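Local coordinates for protein N-acetyl-L-2,4-diaminobutyric acid deacetylase (Ruegeria pomeroyi, PDB 6TWL) that probably removes the acetyl group from N-acetyl-L-2,4-diaminobutyric acid, a zinc-dependent step in the breakdown of the stress protectant ectoine, at residues 228-233 against 241-246; 255-260 against 301-306; 268-273 against 283-288. One frame throughout, in Å; residues are numbered along the deposited sequence.

Contact 1. Residues 228-233 against 241-246; sequences LRNVLI and EMQLDE
Asn230, near the C-terminal end of helix 218-234, comes closest to Met242 in the extended loop between that helix and strand 248-251, CA to CA 5.3 Å; no backbone-to-backbone bond joins the segments. The Asn230 carboxamide bridges them instead. Its OD1 accepts the backbone N-H of Gln243 at 3.0 Å, the N-H coming in 20° off the plane of the side-chain carbonyl, and its ND2 donates to Gln243 O at 2.6 Å, in the plane of that peptide carbonyl. With CG beside the backbone N (chi1 -82°), the amide swings out to the loop, and ND2 also bonds Ala176 O weakly. Replacing Asn230 by an alanine would probably leave both polar backbone groups of Gln243 without these mates. One turn on, Ile233 CG2 meets Met242 CG at 3.7 Å as the two side chains run past each other in opposite directions, while Ile233 CD1 lies over one guanidinium face of Arg229, toward its rim. Arg229 NH2 reaches Glu241 O at 2.6 Å, a weak bond bent to 123°. The extended loop is thus tied to the helix mainly by an amide that accepts from the N and donates to the O of one residue, Gln243, much as a neighbouring strand's peptides do.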
loop_
_atom_site.group_PDB
_atom_site.type_symbol
_atom_site.label_atom_id
_atom_site.label_comp_id
_atom_site.label_asym_id
_atom_site.label_seq_id
_atom_site.Cartn_x
_atom_site.Cartn_y
_atom_site.Cartn_z
ATOM N N LEU A 228 -3.665 -7.149 8.908
ATOM C CA LEU A 228 -4.228 -5.969 9.553
ATOM C C LEU A 228 -4.452 -6.214 11.042
ATOM O O LEU A 228 -4.060 -5.396 11.882
ATOM C CB LEU A 228 -5.535 -5.575 8.861
ATOM C CG LEU A 228 -6.240 -4.272 9.235
ATOM C CD1 LEU A 228 -5.296 -3.083 9.157
ATOM C CD2 LEU A 228 -7.433 -4.067 8.315
ATOM N N ARG A 229 -5.077 -7.343 11.386
ATOM C CA ARG A 229 -5.347 -7.645 12.789
ATOM C C ARG A 229 -4.053 -7.829 13.572
ATOM O O ARG A 229 -3.902 -7.300 14.680
ATOM C CB ARG A 229 -6.222 -8.893 12.907
ATOM C CG ARG A 229 -7.028 -8.920 14.198
ATOM C CD ARG A 229 -7.717 -10.249 14.424
ATOM N NE ARG A 229 -6.791 -11.364 14.272
ATOM C CZ ARG A 229 -6.510 -12.242 15.228
ATOM N NH1 ARG A 229 -7.087 -12.145 16.418
ATOM N NH2 ARG A 229 -5.650 -13.221 14.990
ATOM N N ASN A 230 -3.119 -8.610 13.021
ATOM C CA ASN A 230 -1.815 -8.800 13.652
ATOM C C ASN A 230 -1.178 -7.466 14.013
ATOM O O ASN A 230 -0.758 -7.250 15.155
ATOM C CB ASN A 230 -0.893 -9.583 12.716
ATOM C CG ASN A 230 -1.109 -11.083 12.782
ATOM O OD1 ASN A 230 -1.903 -11.576 13.582
ATOM N ND2 ASN A 230 -0.373 -11.820 11.954
ATOM N N VAL A 231 -1.111 -6.554 13.043
ATOM C CA VAL A 231 -0.431 -5.281 13.249
ATOM C C VAL A 231 -1.158 -4.447 14.299
ATOM O O VAL A 231 -0.528 -3.761 15.114
ATOM C CB VAL A 231 -0.295 -4.543 11.902
ATOM C CG1 VAL A 231 -0.192 -3.056 12.100
ATOM C CG2 VAL A 231 0.923 -5.055 11.149
ATOM N N LEU A 232 -2.491 -4.520 14.326
ATOM C CA LEU A 232 -3.246 -3.761 15.318
ATOM C C LEU A 232 -3.156 -4.390 16.704
ATOM O O LEU A 232 -3.131 -3.667 17.706
ATOM C CB LEU A 232 -4.702 -3.627 14.875
ATOM C CG LEU A 232 -4.855 -2.793 13.602
ATOM C CD1 LEU A 232 -6.297 -2.758 13.112
ATOM C CD2 LEU A 232 -4.315 -1.388 13.829
ATOM N N ILE A 233 -3.102 -5.721 16.786
ATOM C CA ILE A 233 -2.888 -6.376 18.073
ATOM C C ILE A 233 -1.489 -6.074 18.590
ATOM O O ILE A 233 -1.307 -5.671 19.745
ATOM C CB ILE A 233 -3.121 -7.893 17.954
ATOM C CG1 ILE A 233 -4.613 -8.208 17.874
ATOM C CG2 ILE A 233 -2.492 -8.627 19.132
ATOM C CD1 ILE A 233 -4.898 -9.614 17.403
ATOM N N GLU A 241 -5.364 -12.751 19.848
ATOM C CA GLU A 241 -4.165 -13.554 19.657
ATOM C C GLU A 241 -3.689 -13.438 18.217
ATOM O O GLU A 241 -4.494 -13.455 17.281
ATOM C CB GLU A 241 -4.438 -15.020 19.997
ATOM C CG GLU A 241 -4.550 -15.302 21.483
ATOM C CD GLU A 241 -3.317 -14.870 22.248
ATOM O OE1 GLU A 241 -2.212 -15.343 21.908
ATOM O OE2 GLU A 241 -3.450 -14.057 23.186
ATOM N N MET A 242 -2.376 -13.328 18.045
ATOM C CA MET A 242 -1.802 -13.154 16.721
ATOM C C MET A 242 -1.696 -14.485 15.988
ATOM O O MET A 242 -1.569 -15.550 16.598
ATOM C CB MET A 242 -0.420 -12.508 16.819
ATOM C CG MET A 242 -0.412 -11.151 17.500
ATOM S SD MET A 242 0.694 -9.993 16.678
ATOM C CE MET A 242 2.207 -10.952 16.640
ATOM N N GLN A 243 -1.754 -14.411 14.661
ATOM C CA GLN A 243 -1.508 -15.550 13.786
ATOM C C GLN A 243 -0.136 -15.372 13.150
ATOM O O GLN A 243 0.113 -14.360 12.485
ATOM C CB GLN A 243 -2.576 -15.664 12.698
ATOM C CG GLN A 243 -4.001 -15.484 13.174
ATOM C CD GLN A 243 -4.969 -15.330 12.019
ATOM O OE1 GLN A 243 -5.140 -16.244 11.212
ATOM N NE2 GLN A 243 -5.603 -14.167 11.928
ATOM N N LEU A 244 0.745 -16.346 13.350
ATOM C CA LEU A 244 2.084 -16.311 12.777
ATOM C C LEU A 244 2.297 -17.561 11.936
ATOM O O LEU A 244 2.261 -18.680 12.459
ATOM C CB LEU A 244 3.157 -16.202 13.862
ATOM C CG LEU A 244 4.590 -16.332 13.336
ATOM C CD1 LEU A 244 5.457 -15.186 13.834
ATOM C CD2 LEU A 244 5.197 -17.671 13.728
ATOM N N ASP A 245 2.513 -17.367 10.642
ATOM C CA ASP A 245 2.877 -18.427 9.721
ATOM C C ASP A 245 4.302 -18.200 9.233
ATOM O O ASP A 245 5.008 -17.295 9.695
ATOM C CB ASP A 245 1.894 -18.489 8.551
ATOM C CG ASP A 245 0.482 -18.799 8.991
ATOM O OD1 ASP A 245 0.239 -19.932 9.454
ATOM O OD2 ASP A 245 -0.385 -17.910 8.865
ATOM N N GLU A 246 4.723 -19.026 8.283
ATOM C CA GLU A 246 6.024 -18.853 7.662
ATOM C C GLU A 246 6.063 -17.565 6.853
ATOM O O GLU A 246 5.034 -17.038 6.420
ATOM C CB GLU A 246 6.339 -20.036 6.750
ATOM C CG GLU A 246 5.130 -20.528 5.958
ATOM C CD GLU A 246 4.802 -19.672 4.742
ATOM O OE1 GLU A 246 3.691 -19.831 4.194
ATOM O OE2 GLU A 246 5.655 -18.865 4.313
#

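Contact 2. Residues 255-260 against 301-306; sequences DDCFVF and ARRAGL
The start of the small all-beta domain packs here on the turn that leads from strand 297-300 into strand 305-311: Asp256, in the 3-10 turn ahead of strand 258-260, meets Arg302 and Arg303 of that turn. The backbones come nearest at Asp256 and Arg302, whose CA atoms are 5.6 Å apart, and the two arginines reach the aspartate differently. Arg302 makes a salt bridge, its NE donating to Asp256 OD1 at 2.8 Å along an almost straight line (170°). The oxygen lies at the guanidinium edge, close to its plane, yet the donor comes from above the carboxylate, 48° out of that plane. With the two planes 55° apart, this is a single-point bridge and not a paired, coplanar one; Arg302 NH2 stays 3.5 Å from the same OD1. The bend at chi3 turns the NE-H onto OD1, and the rest of the guanidinium leads on past the acid. Arg303 offers its aliphatic stem instead. Its CG and CD lie against Asp256 CB, CG to CB at 3.4 Å, and CG also meets the carbonyl oxygen of Asp256, while CD passes Cys257 SG at 4.1 Å. The Arg303 side chain also touches Asp254 and Val327, and the opposite charges of Arg303 NH1 and Asp256 OD2 stay 5.6 Å apart. Beyond the bridge, Val259 CG2 comes no nearer than 4.5 Å to Arg302 CG, and Val259 also packs on Val322 and Leu283. Asp256 N also bonds Asp254 OD1, just ahead of the 3-10 turn. The salt bridge thus joins the entry of strand 258-260, which pairs antiparallel with strand 321-326, to the 297-300/305-311 connection within the antiparallel beta domain that follows the zinc-binding domain, as in AstE/AspA relatives.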
loop_
_atom_site.group_PDB
_atom_site.type_symbol
_atom_site.label_atom_id
_atom_site.label_comp_id
_atom_site.label_asym_id
_atom_site.label_seq_id
_atom_site.Cartn_x
_atom_site.Cartn_y
_atom_site.Cartn_z
ATOM N N ASP A 255 19.540 -2.125 -8.872
ATOM C CA ASP A 255 18.730 -1.992 -10.077
ATOM C C ASP A 255 18.760 -3.255 -10.923
ATOM O O ASP A 255 17.936 -3.395 -11.833
ATOM C CB ASP A 255 19.198 -0.796 -10.907
ATOM C CG ASP A 255 18.355 0.441 -10.668
ATOM O OD1 ASP A 255 17.613 0.465 -9.663
ATOM O OD2 ASP A 255 18.428 1.383 -11.484
ATOM N N ASP A 256 19.690 -4.167 -10.640
ATOM C CA ASP A 256 19.771 -5.481 -11.262
ATOM C C ASP A 256 18.633 -6.407 -10.840
ATOM O O ASP A 256 18.566 -7.539 -11.332
ATOM C CB ASP A 256 21.117 -6.120 -10.922
ATOM C CG ASP A 256 22.197 -5.793 -11.927
ATOM O OD1 ASP A 256 21.873 -5.280 -13.018
ATOM O OD2 ASP A 256 23.380 -6.056 -11.620
ATOM N N CYS A 257 17.754 -5.966 -9.938
ATOM C CA CYS A 257 16.554 -6.718 -9.597
ATOM C C CYS A 257 15.431 -6.497 -10.598
ATOM O O CYS A 257 14.451 -7.249 -10.585
ATOM C CB CYS A 257 16.066 -6.324 -8.199
ATOM S SG CYS A 257 17.098 -6.914 -6.828
ATOM N N PHE A 258 15.555 -5.493 -11.460
ATOM C CA PHE A 258 14.492 -5.071 -12.359
ATOM C C PHE A 258 14.889 -5.360 -13.797
ATOM O O PHE A 258 16.024 -5.085 -14.201
ATOM C CB PHE A 258 14.199 -3.579 -12.192
ATOM C CG PHE A 258 13.860 -3.184 -10.788
ATOM C CD1 PHE A 258 14.858 -2.962 -9.852
ATOM C CD2 PHE A 258 12.544 -3.040 -10.400
ATOM C CE1 PHE A 258 14.542 -2.600 -8.560
ATOM C CE2 PHE A 258 12.225 -2.679 -9.110
ATOM C CZ PHE A 258 13.225 -2.454 -8.194
ATOM N N VAL A 259 13.952 -5.908 -14.564
ATOM C CA VAL A 259 14.145 -6.184 -15.982
ATOM C C VAL A 259 13.036 -5.473 -16.742
ATOM O O VAL A 259 11.850 -5.753 -16.525
ATOM C CB VAL A 259 14.140 -7.690 -16.278
ATOM C CG1 VAL A 259 14.081 -7.933 -17.779
ATOM C CG2 VAL A 259 15.368 -8.350 -15.674
ATOM N N PHE A 260 13.416 -4.555 -17.620
ATOM C CA PHE A 260 12.458 -3.753 -18.359
ATOM C C PHE A 260 12.390 -4.197 -19.814
ATOM O O PHE A 260 13.390 -4.612 -20.407
ATOM C CB PHE A 260 12.822 -2.272 -18.269
ATOM C CG PHE A 260 12.786 -1.737 -16.870
ATOM C CD1 PHE A 260 11.576 -1.554 -16.224
ATOM C CD2 PHE A 260 13.955 -1.446 -16.189
ATOM C CE1 PHE A 260 11.529 -1.073 -14.932
ATOM C CE2 PHE A 260 13.915 -0.965 -14.895
ATOM C CZ PHE A 260 12.699 -0.779 -14.267
ATOM N N ALA A 301 17.069 -13.134 -16.206
ATOM C CA ALA A 301 17.315 -12.594 -14.877
ATOM C C ALA A 301 18.749 -12.095 -14.757
ATOM O O ALA A 301 19.692 -12.768 -15.186
ATOM C CB ALA A 301 17.035 -13.656 -13.815
ATOM N N ARG A 302 18.912 -10.910 -14.172
ATOM C CA ARG A 302 20.229 -10.346 -13.919
ATOM C C ARG A 302 20.742 -10.641 -12.514
ATOM O O ARG A 302 21.920 -10.386 -12.238
ATOM C CB ARG A 302 20.211 -8.830 -14.154
ATOM C CG ARG A 302 19.829 -8.438 -15.575
ATOM C CD ARG A 302 19.940 -6.935 -15.793
ATOM N NE ARG A 302 21.284 -6.429 -15.517
ATOM C CZ ARG A 302 22.329 -6.585 -16.325
ATOM N NH1 ARG A 302 22.196 -7.235 -17.475
ATOM N NH2 ARG A 302 23.510 -6.089 -15.985
ATOM N N ARG A 303 19.893 -11.164 -11.629
ATOM C CA ARG A 303 20.296 -11.569 -10.289
ATOM C C ARG A 303 19.514 -12.806 -9.881
ATOM O O ARG A 303 18.377 -13.012 -10.313
ATOM C CB ARG A 303 20.058 -10.476 -9.243
ATOM C CG ARG A 303 20.765 -9.180 -9.507
ATOM C CD ARG A 303 20.689 -8.272 -8.298
ATOM N NE ARG A 303 20.933 -8.994 -7.058
ATOM C CZ ARG A 303 21.794 -8.595 -6.129
ATOM N NH1 ARG A 303 22.489 -7.479 -6.306
ATOM N NH2 ARG A 303 21.962 -9.310 -5.026
ATOM N N ALA A 304 20.128 -13.616 -9.025
ATOM C CA ALA A 304 19.461 -14.791 -8.492
ATOM C C ALA A 304 18.582 -14.418 -7.304
ATOM O O ALA A 304 18.898 -13.512 -6.528
ATOM C CB ALA A 304 20.482 -15.851 -8.078
ATOM N N GLY A 305 17.473 -15.132 -7.168
ATOM C CA GLY A 305 16.510 -14.866 -6.111
ATOM C C GLY A 305 15.150 -15.447 -6.471
ATOM O O GLY A 305 15.060 -16.491 -7.117
ATOM N N LEU A 306 14.106 -14.744 -6.039
ATOM C CA LEU A 306 12.726 -15.152 -6.261
ATOM C C LEU A 306 12.014 -14.109 -7.109
ATOM O O LEU A 306 12.144 -12.906 -6.862
ATOM C CB LEU A 306 11.978 -15.326 -4.934
ATOM C CG LEU A 306 12.493 -16.371 -3.945
ATOM C CD1 LEU A 306 11.539 -16.504 -2.771
ATOM C CD2 LEU A 306 12.681 -17.708 -4.626
#

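Contact 3. Residues 268-273 against 283-288; sequences EMMIDL and LARVWP
Glu268 CG stands anti to the backbone N (chi1 171°) and the chain runs on extended, which carries the carboxylate alongside Trp287, whose own CG lies beside its backbone N (chi1 -69°). Carboxylate and indole point the same way and are nearly coplanar, 25° apart. Trp287 NE1 donates to Glu268 OE1 at 2.8 Å in a nearly straight bond, lying in the ring plane and meeting the oxygen nearly along its C-O axis. The same oxygen faces Arg285 NH1 at 4.1 Å, beyond a salt bridge but near enough that the positive charge would probably steady the carboxylate. In the backbone, Glu268 and Arg285 form a hydrogen-bonded antiparallel pair, Glu268 N to Arg285 O and Arg285 N to Glu268 O both 2.7 Å; Met269 and Ala284 are the following non-hydrogen-bonded pair, with CA atoms 4.1 Å apart. These strands, 265-269 and 282-287, are the middle two of a four-stranded antiparallel sheet, and Leu283 with Ala284 forms a classic beta bulge opposite Tyr299. Past the last bridge, Met270 N still bonds Leu283 O at 2.8 Å, so the chain stays attached as strand 265-269 ends. Met270, bent at chi2 and chi3, sets its CE over one guanidinium face of Arg285, off toward the rim and 3.8 Å from NH1. On the face shared by Met269 and Ala284, Met269 CE approaches Ala284 CB at 4.3 Å.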
loop_
_atom_site.group_PDB
_atom_site.type_symbol
_atom_site.label_atom_id
_atom_site.label_comp_id
_atom_site.label_asym_id
_atom_site.label_seq_id
_atom_site.Cartn_x
_atom_site.Cartn_y
_atom_site.Cartn_z
ATOM N N GLU A 268 4.816 -13.614 -22.940
ATOM C CA GLU A 268 4.795 -14.989 -22.436
ATOM C C GLU A 268 5.784 -15.106 -21.283
ATOM O O GLU A 268 7.000 -15.155 -21.497
ATOM C CB GLU A 268 5.130 -16.000 -23.527
ATOM C CG GLU A 268 5.321 -17.410 -22.978
ATOM C CD GLU A 268 5.738 -18.407 -24.036
ATOM O OE1 GLU A 268 6.149 -17.979 -25.136
ATOM O OE2 GLU A 268 5.657 -19.623 -23.763
ATOM N N MET A 269 5.265 -15.156 -20.063
ATOM C CA MET A 269 6.120 -15.354 -18.903
ATOM C C MET A 269 6.504 -16.821 -18.773
ATOM O O MET A 269 5.659 -17.706 -18.917
ATOM C CB MET A 269 5.419 -14.882 -17.640
ATOM C CG MET A 269 6.204 -15.208 -16.396
ATOM S SD MET A 269 6.243 -13.788 -15.309
ATOM C CE MET A 269 7.747 -12.959 -15.816
ATOM N N MET A 270 7.780 -17.079 -18.486
ATOM C CA MET A 270 8.270 -18.446 -18.401
ATOM C C MET A 270 8.383 -18.980 -16.973
ATOM O O MET A 270 8.548 -20.192 -16.808
ATOM C CB MET A 270 9.632 -18.555 -19.112
ATOM C CG MET A 270 9.654 -18.028 -20.557
ATOM S SD MET A 270 8.446 -18.816 -21.638
ATOM C CE MET A 270 9.004 -20.517 -21.575
ATOM N N ILE A 271 8.281 -18.134 -15.939
ATOM C CA ILE A 271 8.575 -18.550 -14.565
ATOM C C ILE A 271 7.385 -18.292 -13.627
ATOM O O ILE A 271 6.625 -17.332 -13.799
ATOM C CB ILE A 271 9.868 -17.850 -14.053
ATOM C CG1 ILE A 271 11.076 -18.184 -14.936
ATOM C CG2 ILE A 271 10.230 -18.270 -12.626
ATOM C CD1 ILE A 271 11.241 -19.681 -15.252
ATOM N N ASP A 272 7.232 -19.163 -12.611
ATOM C CA ASP A 272 6.299 -18.914 -11.506
ATOM C C ASP A 272 6.604 -17.614 -10.764
ATOM O O ASP A 272 7.739 -17.389 -10.334
ATOM C CB ASP A 272 6.358 -20.039 -10.466
ATOM C CG ASP A 272 5.605 -21.279 -10.855
ATOM O OD1 ASP A 272 4.491 -21.457 -10.335
ATOM O OD2 ASP A 272 6.129 -22.034 -11.725
ATOM N N LEU A 273 5.578 -16.773 -10.570
ATOM C CA LEU A 273 5.637 -15.788 -9.488
ATOM C C LEU A 273 5.989 -16.519 -8.199
ATOM O O LEU A 273 5.377 -17.540 -7.874
ATOM C CB LEU A 273 4.297 -15.052 -9.313
ATOM C CG LEU A 273 4.102 -13.607 -9.789
ATOM C CD1 LEU A 273 2.819 -13.019 -9.208
ATOM C CD2 LEU A 273 5.302 -12.744 -9.424
ATOM N N LEU A 283 13.288 -15.374 -18.049
ATOM C CA LEU A 283 12.103 -14.914 -17.332
ATOM C C LEU A 283 10.859 -14.894 -18.212
ATOM O O LEU A 283 9.781 -15.302 -17.768
ATOM C CB LEU A 283 12.328 -13.510 -16.766
ATOM C CG LEU A 283 13.370 -13.273 -15.675
ATOM C CD1 LEU A 283 13.596 -11.778 -15.509
ATOM C CD2 LEU A 283 12.929 -13.899 -14.364
ATOM N N ALA A 284 10.986 -14.424 -19.450
ATOM C CA ALA A 284 9.820 -14.161 -20.276
ATOM C C ALA A 284 10.234 -14.068 -21.735
ATOM O O ALA A 284 11.401 -13.823 -22.058
ATOM C CB ALA A 284 9.112 -12.871 -19.844
ATOM N N ARG A 285 9.253 -14.274 -22.611
ATOM C CA ARG A 285 9.392 -14.062 -24.043
ATOM C C ARG A 285 8.355 -13.049 -24.501
ATOM O O ARG A 285 7.237 -13.001 -23.979
ATOM C CB ARG A 285 9.207 -15.361 -24.834
ATOM C CG ARG A 285 10.374 -16.321 -24.780
ATOM C CD ARG A 285 10.021 -17.616 -25.495
ATOM N NE ARG A 285 11.017 -18.657 -25.272
ATOM C CZ ARG A 285 10.737 -19.955 -25.222
ATOM N NH1 ARG A 285 9.488 -20.373 -25.379
ATOM N NH2 ARG A 285 11.706 -20.836 -25.012
ATOM N N VAL A 286 8.727 -12.243 -25.490
ATOM C CA VAL A 286 7.836 -11.250 -26.077
ATOM C C VAL A 286 7.733 -11.551 -27.564
ATOM O O VAL A 286 8.706 -11.383 -28.309
ATOM C CB VAL A 286 8.324 -9.817 -25.829
ATOM C CG1 VAL A 286 7.394 -8.824 -26.501
ATOM C CG2 VAL A 286 8.396 -9.542 -24.339
ATOM N N TRP A 287 6.556 -11.996 -27.997
ATOM C CA TRP A 287 6.354 -12.398 -29.383
ATOM C C TRP A 287 5.987 -11.192 -30.233
ATOM O O TRP A 287 5.029 -10.480 -29.908
ATOM C CB TRP A 287 5.267 -13.457 -29.481
ATOM C CG TRP A 287 5.718 -14.733 -28.875
ATOM C CD1 TRP A 287 5.612 -15.101 -27.567
ATOM C CD2 TRP A 287 6.391 -15.805 -29.543
ATOM N NE1 TRP A 287 6.165 -16.346 -27.382
ATOM C CE2 TRP A 287 6.650 -16.798 -28.581
ATOM C CE3 TRP A 287 6.793 -16.023 -30.865
ATOM C CZ2 TRP A 287 7.300 -17.986 -28.896
ATOM C CZ3 TRP A 287 7.432 -17.211 -31.177
ATOM C CH2 TRP A 287 7.674 -18.179 -30.199
ATOM N N PRO A 288 6.719 -10.935 -31.314
ATOM C CA PRO A 288 6.388 -9.792 -32.165
ATOM C C PRO A 288 5.100 -10.050 -32.926
ATOM O O PRO A 288 4.825 -11.173 -33.354
ATOM C CB PRO A 288 7.592 -9.698 -33.106
ATOM C CG PRO A 288 8.020 -11.125 -33.254
ATOM C CD PRO A 288 7.808 -11.748 -31.888
#

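Contact 1 is a surface contact, on the catalytic domain, whereas contacts 2 and 3 are partly buried and belong to the beta domain that follows; contact 1 is centred about 31 Å from contact 2 and 35 Å from contact 3. None of its elements recurs in the others. Contacts 2 and 3 meet through Leu283 of strand 282-287, which packs on Val259 of strand 258-260 and on Ala301 just after strand 297-300; in sequence, contact 3 is nested within the loop closed by contact 2. All three lie away from the zinc-binding residues. A side-chain amide fastens helix to loop in contact 1, a charged pair fastens turn to turn in contact 2, and backbone pairing within a sheet dominates contact 3.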